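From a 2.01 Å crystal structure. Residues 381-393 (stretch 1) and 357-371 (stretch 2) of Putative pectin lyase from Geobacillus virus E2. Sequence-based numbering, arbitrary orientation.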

# COMPACT_ATOMS: atom_id res chain seq x y z
N THR A 381 4.38 6.43 30.11
CA THR A 381 5.00 7.52 30.86
C THR A 381 4.88 8.86 30.13
O THR A 381 4.54 9.88 30.74
CB THR A 381 6.48 7.17 31.11
OG1 THR A 381 6.56 5.90 31.76
CG2 THR A 381 7.16 8.23 31.96
N ASN A 382 5.20 8.90 28.84
CA ASN A 382 5.25 10.14 28.08
C ASN A 382 4.08 10.21 27.10
O ASN A 382 3.36 9.23 26.88
CB ASN A 382 6.59 10.28 27.34
CG ASN A 382 7.76 10.48 28.30
OD1 ASN A 382 7.63 11.15 29.32
ND2 ASN A 382 8.90 9.88 27.98
N GLU A 383 3.92 11.38 26.48
CA GLU A 383 2.79 11.61 25.58
C GLU A 383 2.87 10.74 24.32
O GLU A 383 3.88 10.76 23.61
CB GLU A 383 2.72 13.09 25.18
CG GLU A 383 1.70 13.37 24.05
CD GLU A 383 1.60 14.85 23.68
OE1 GLU A 383 1.92 15.69 24.52
OE2 GLU A 383 1.19 15.19 22.56
N ASN A 384 1.80 10.00 24.06
CA ASN A 384 1.56 9.34 22.79
C ASN A 384 0.13 9.63 22.37
O ASN A 384 -0.69 10.07 23.17
CB ASN A 384 1.81 7.85 22.89
CG ASN A 384 3.28 7.53 23.22
OD1 ASN A 384 4.08 7.31 22.33
ND2 ASN A 384 3.62 7.52 24.51
N PHE A 385 -0.20 9.36 21.11
CA PHE A 385 -1.45 9.82 20.53
C PHE A 385 -2.24 8.64 19.99
O PHE A 385 -1.67 7.69 19.43
CB PHE A 385 -1.15 10.83 19.43
CG PHE A 385 -2.37 11.44 18.80
CD1 PHE A 385 -3.25 12.23 19.55
CD2 PHE A 385 -2.62 11.26 17.45
CE1 PHE A 385 -4.40 12.81 18.94
CE2 PHE A 385 -3.74 11.83 16.84
CZ PHE A 385 -4.64 12.60 17.60
N PHE A 386 -3.55 8.67 20.14
CA PHE A 386 -4.34 7.61 19.54
C PHE A 386 -5.67 8.15 19.05
O PHE A 386 -6.23 9.10 19.62
CB PHE A 386 -4.58 6.44 20.50
CG PHE A 386 -5.38 6.82 21.73
CD1 PHE A 386 -4.74 7.22 22.89
CD2 PHE A 386 -6.78 6.76 21.71
CE1 PHE A 386 -5.48 7.57 24.03
CE2 PHE A 386 -7.53 7.10 22.84
CZ PHE A 386 -6.88 7.51 24.01
N CYS A 387 -6.17 7.52 18.00
CA CYS A 387 -7.49 7.85 17.44
C CYS A 387 -7.97 6.58 16.72
O CYS A 387 -7.73 6.40 15.53
CB CYS A 387 -7.44 9.04 16.48
SG CYS A 387 -9.09 9.46 15.74
N SER A 388 -8.64 5.71 17.47
CA SER A 388 -9.06 4.40 16.98
C SER A 388 -10.23 3.90 17.80
O SER A 388 -10.45 4.35 18.93
CB SER A 388 -7.93 3.35 17.05
OG SER A 388 -6.76 3.80 16.41
N ASP A 389 -10.95 2.91 17.27
CA ASP A 389 -12.10 2.33 17.97
C ASP A 389 -11.90 0.82 18.08
O ASP A 389 -12.09 0.09 17.10
CB ASP A 389 -13.41 2.66 17.27
CG ASP A 389 -14.63 2.46 18.18
OD1 ASP A 389 -14.49 1.91 19.29
OD2 ASP A 389 -15.73 2.86 17.76
N PHE A 390 -11.52 0.38 19.27
CA PHE A 390 -11.29 -1.02 19.59
C PHE A 390 -12.50 -1.59 20.33
O PHE A 390 -13.18 -0.88 21.08
CB PHE A 390 -10.05 -1.20 20.47
CG PHE A 390 -8.75 -0.74 19.85
CD1 PHE A 390 -8.24 0.52 20.14
CD2 PHE A 390 -8.02 -1.58 19.02
CE1 PHE A 390 -7.02 0.94 19.60
CE2 PHE A 390 -6.80 -1.15 18.47
CZ PHE A 390 -6.31 0.10 18.76
N ILE A 391 -12.72 -2.89 20.17
CA ILE A 391 -13.73 -3.57 20.98
C ILE A 391 -13.25 -3.62 22.42
O ILE A 391 -12.11 -4.04 22.70
CB ILE A 391 -14.00 -4.97 20.42
CG1 ILE A 391 -14.69 -4.87 19.05
CG2 ILE A 391 -14.83 -5.80 21.41
CD1 ILE A 391 -14.79 -6.22 18.32
N GLY A 392 -14.10 -3.20 23.35
CA GLY A 392 -13.74 -3.24 24.76
C GLY A 392 -12.90 -2.08 25.25
O GLY A 392 -12.30 -2.19 26.33
N GLU A 393 -12.83 -0.99 24.50
CA GLU A 393 -12.08 0.19 24.92
C GLU A 393 -12.95 1.43 24.71
O GLU A 393 -13.38 1.72 23.58
CB GLU A 393 -10.75 0.31 24.17
CG GLU A 393 -9.98 1.61 24.43
CD GLU A 393 -9.67 1.86 25.90
OE1 GLU A 393 -8.90 1.07 26.50
OE2 GLU A 393 -10.19 2.85 26.47
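Stretch 2 (357-371) SMLNVIDGCSGQYFG

Stretch 2 runs alongside stretch 1 in the same direction, as a neighbouring rung of a parallel sheet. Strand 361-363 lies 4.6 Å from strand 385-387 at closest approach of their axes, and the N-to-C directions differ by 1°. Outside these strands stretch 1 is loop or turn, while stretch 2 has a second strand, 366-368. Together the two stretches bury 1048 Å².

At the start, Thr-381 makes no contact. Asn-382 is the first residue to engage, its CB 3.9 Å from Met-358 CB, while a water accepts from Asn-382 N (2.9 Å) and donates to Ser-357 O (2.7 Å). The backbone ladder opens at Glu-383, whose O accepts from Leu-359 N at 2.7 Å. Leu-359 has positive phi (60°) and psi of 27°, so the chain bends here before settling into extended geometry.

Asn-384 ties this bend down with its side-chain amide. Its ND2 donates to Ser-357 O (3.0 Å), and its OD1 accepts from both Asn-360 N (2.9 Å) and Asn-360 ND2 (2.8 Å).

From Phe-385 the register is regular: Phe-385 pairs with Val-361, Phe-386 with Ile-362 and Cys-387 with Asp-363, at CA-CA distances of 4.8, 4.6 and 4.8 Å. In the alternation typical of parallel strands, Phe-385 N donates to Asn-360 O (2.9 Å) and Phe-385 O accepts from Ile-362 N (3.0 Å); Cys-387 N then donates to Ile-362 O (2.8 Å) and Cys-387 O accepts from Gly-364 N (2.9 Å). Side chains alternate between the two faces of the sheet. Phe-385 and Cys-387 share one with Val-361 and Asp-363, where Val-361 CG1 meets the edge of the Phe-385 ring, 3.8 Å from CD2. On the other, Phe-386 CB lies 4.1 Å from Ile-362 CB.

Beyond the strand, Ser-388 points toward stretch 2 and its OG accepts from Cys-365 N at 3.1 Å, so here a side chain joins the ladder. Asp-389 N makes a weak hydrogen bond to Cys-365 O (3.5 Å), and a water also bridges them, while Asp-389 O accepts from Ser-366 OG at 2.6 Å.

The ring of Phe-390 reaches back, bringing CZ to 3.8 Å from Ile-362 CG2 and 3.7 Å from Cys-365 CB. Ile-391 N donates to Gly-367 O (3.2 Å), and Ile-391 CD1 packs 3.7 Å from Gln-368 CD. Finally, a type II turn from Phe-390 to Glu-393 presents Ile-391 O and Gly-392 O to the edge of the Phe-370 ring, at 3.4 Å from CE2 and 3.7 Å from CZ, respectively.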

# COMPACT_ATOMS: atom_id res chain seq x y z
N SER A 357 9.03 5.80 25.53
CA SER A 357 8.44 5.88 24.18
C SER A 357 7.49 7.07 24.07
O SER A 357 6.57 7.22 24.87
CB SER A 357 7.67 4.58 23.88
OG SER A 357 8.56 3.47 23.86
N MET A 358 7.72 7.94 23.09
CA MET A 358 6.92 9.15 23.00
C MET A 358 6.52 9.47 21.57
O MET A 358 7.26 9.20 20.62
CB MET A 358 7.64 10.35 23.63
CG MET A 358 8.72 11.01 22.75
SD MET A 358 9.50 12.40 23.61
CE MET A 358 8.18 12.94 24.70
N LEU A 359 5.35 10.10 21.44
CA LEU A 359 4.80 10.58 20.16
C LEU A 359 4.60 9.45 19.15
O LEU A 359 4.56 9.68 17.94
CB LEU A 359 5.66 11.69 19.56
CG LEU A 359 5.38 13.15 19.94
CD1 LEU A 359 3.92 13.51 19.79
CD2 LEU A 359 5.86 13.47 21.35
N ASN A 360 4.39 8.23 19.61
CA ASN A 360 3.84 7.20 18.75
C ASN A 360 2.35 7.48 18.52
O ASN A 360 1.68 8.11 19.34
CB ASN A 360 4.06 5.84 19.39
CG ASN A 360 5.52 5.58 19.64
OD1 ASN A 360 6.25 5.18 18.72
ND2 ASN A 360 5.97 5.80 20.89
N VAL A 361 1.85 7.04 17.37
CA VAL A 361 0.45 7.23 16.99
C VAL A 361 -0.16 5.86 16.75
O VAL A 361 0.44 5.01 16.08
CB VAL A 361 0.30 8.10 15.73
CG1 VAL A 361 -1.20 8.39 15.49
CG2 VAL A 361 1.08 9.39 15.87
N ILE A 362 -1.36 5.66 17.28
CA ILE A 362 -2.20 4.50 16.97
C ILE A 362 -3.47 5.08 16.34
O ILE A 362 -4.29 5.68 17.03
CB ILE A 362 -2.54 3.68 18.22
CG1 ILE A 362 -1.27 3.11 18.87
CG2 ILE A 362 -3.58 2.63 17.87
CD1 ILE A 362 -1.45 2.66 20.31
N ASP A 363 -3.65 4.88 15.04
CA ASP A 363 -4.68 5.59 14.31
C ASP A 363 -5.45 4.67 13.35
O ASP A 363 -4.84 3.93 12.57
CB ASP A 363 -4.07 6.76 13.54
CG ASP A 363 -5.10 7.56 12.78
OD1 ASP A 363 -4.96 7.71 11.54
OD2 ASP A 363 -6.08 8.02 13.41
N GLY A 364 -6.78 4.74 13.40
CA GLY A 364 -7.59 3.92 12.51
C GLY A 364 -7.48 2.42 12.74
O GLY A 364 -7.77 1.64 11.83
N CYS A 365 -7.07 2.00 13.93
CA CYS A 365 -6.89 0.58 14.21
C CYS A 365 -8.13 0.01 14.88
O CYS A 365 -8.97 0.75 15.39
CB CYS A 365 -5.67 0.33 15.12
SG CYS A 365 -4.08 0.82 14.41
N SER A 366 -8.22 -1.31 14.90
CA SER A 366 -9.28 -1.96 15.67
C SER A 366 -8.79 -3.35 16.04
O SER A 366 -7.63 -3.71 15.78
CB SER A 366 -10.61 -1.98 14.91
OG SER A 366 -11.68 -2.16 15.83
N GLY A 367 -9.65 -4.12 16.70
CA GLY A 367 -9.26 -5.45 17.11
C GLY A 367 -10.04 -5.93 18.31
O GLY A 367 -10.89 -5.22 18.84
N GLN A 368 -9.72 -7.14 18.74
CA GLN A 368 -10.48 -7.76 19.81
C GLN A 368 -9.58 -8.73 20.57
O GLN A 368 -8.69 -9.36 19.98
CB GLN A 368 -11.72 -8.49 19.26
CG GLN A 368 -12.76 -8.78 20.36
CD GLN A 368 -13.99 -9.47 19.80
OE1 GLN A 368 -14.05 -9.81 18.62
NE2 GLN A 368 -14.98 -9.69 20.66
N TYR A 369 -9.82 -8.83 21.88
CA TYR A 369 -9.23 -9.84 22.76
C TYR A 369 -7.77 -9.53 23.08
O TYR A 369 -6.87 -10.33 22.79
CB TYR A 369 -9.36 -11.25 22.18
CG TYR A 369 -10.79 -11.72 22.08
CD1 TYR A 369 -11.68 -11.59 23.17
CD2 TYR A 369 -11.28 -12.27 20.89
CE1 TYR A 369 -13.01 -11.99 23.07
CE2 TYR A 369 -12.60 -12.68 20.80
CZ TYR A 369 -13.46 -12.54 21.89
OH TYR A 369 -14.76 -12.95 21.76
N PHE A 370 -7.52 -8.36 23.65
CA PHE A 370 -6.28 -8.10 24.35
C PHE A 370 -6.26 -8.93 25.64
O PHE A 370 -7.22 -9.64 25.98
CB PHE A 370 -6.14 -6.60 24.63
CG PHE A 370 -7.40 -5.97 25.13
CD1 PHE A 370 -7.75 -6.08 26.47
CD2 PHE A 370 -8.26 -5.31 24.26
CE1 PHE A 370 -8.93 -5.51 26.93
CE2 PHE A 370 -9.44 -4.75 24.72
CZ PHE A 370 -9.77 -4.84 26.07
N GLY A 371 -5.16 -8.84 26.38
CA GLY A 371 -4.99 -9.69 27.54
C GLY A 371 -5.98 -9.36 28.64
O GLY A 371 -6.40 -8.21 28.81
O HOH W 1 6.53 6.69 27.51
O HOH W 2 -10.43 2.53 14.58
O HOH W 3 -11.52 -6.81 23.22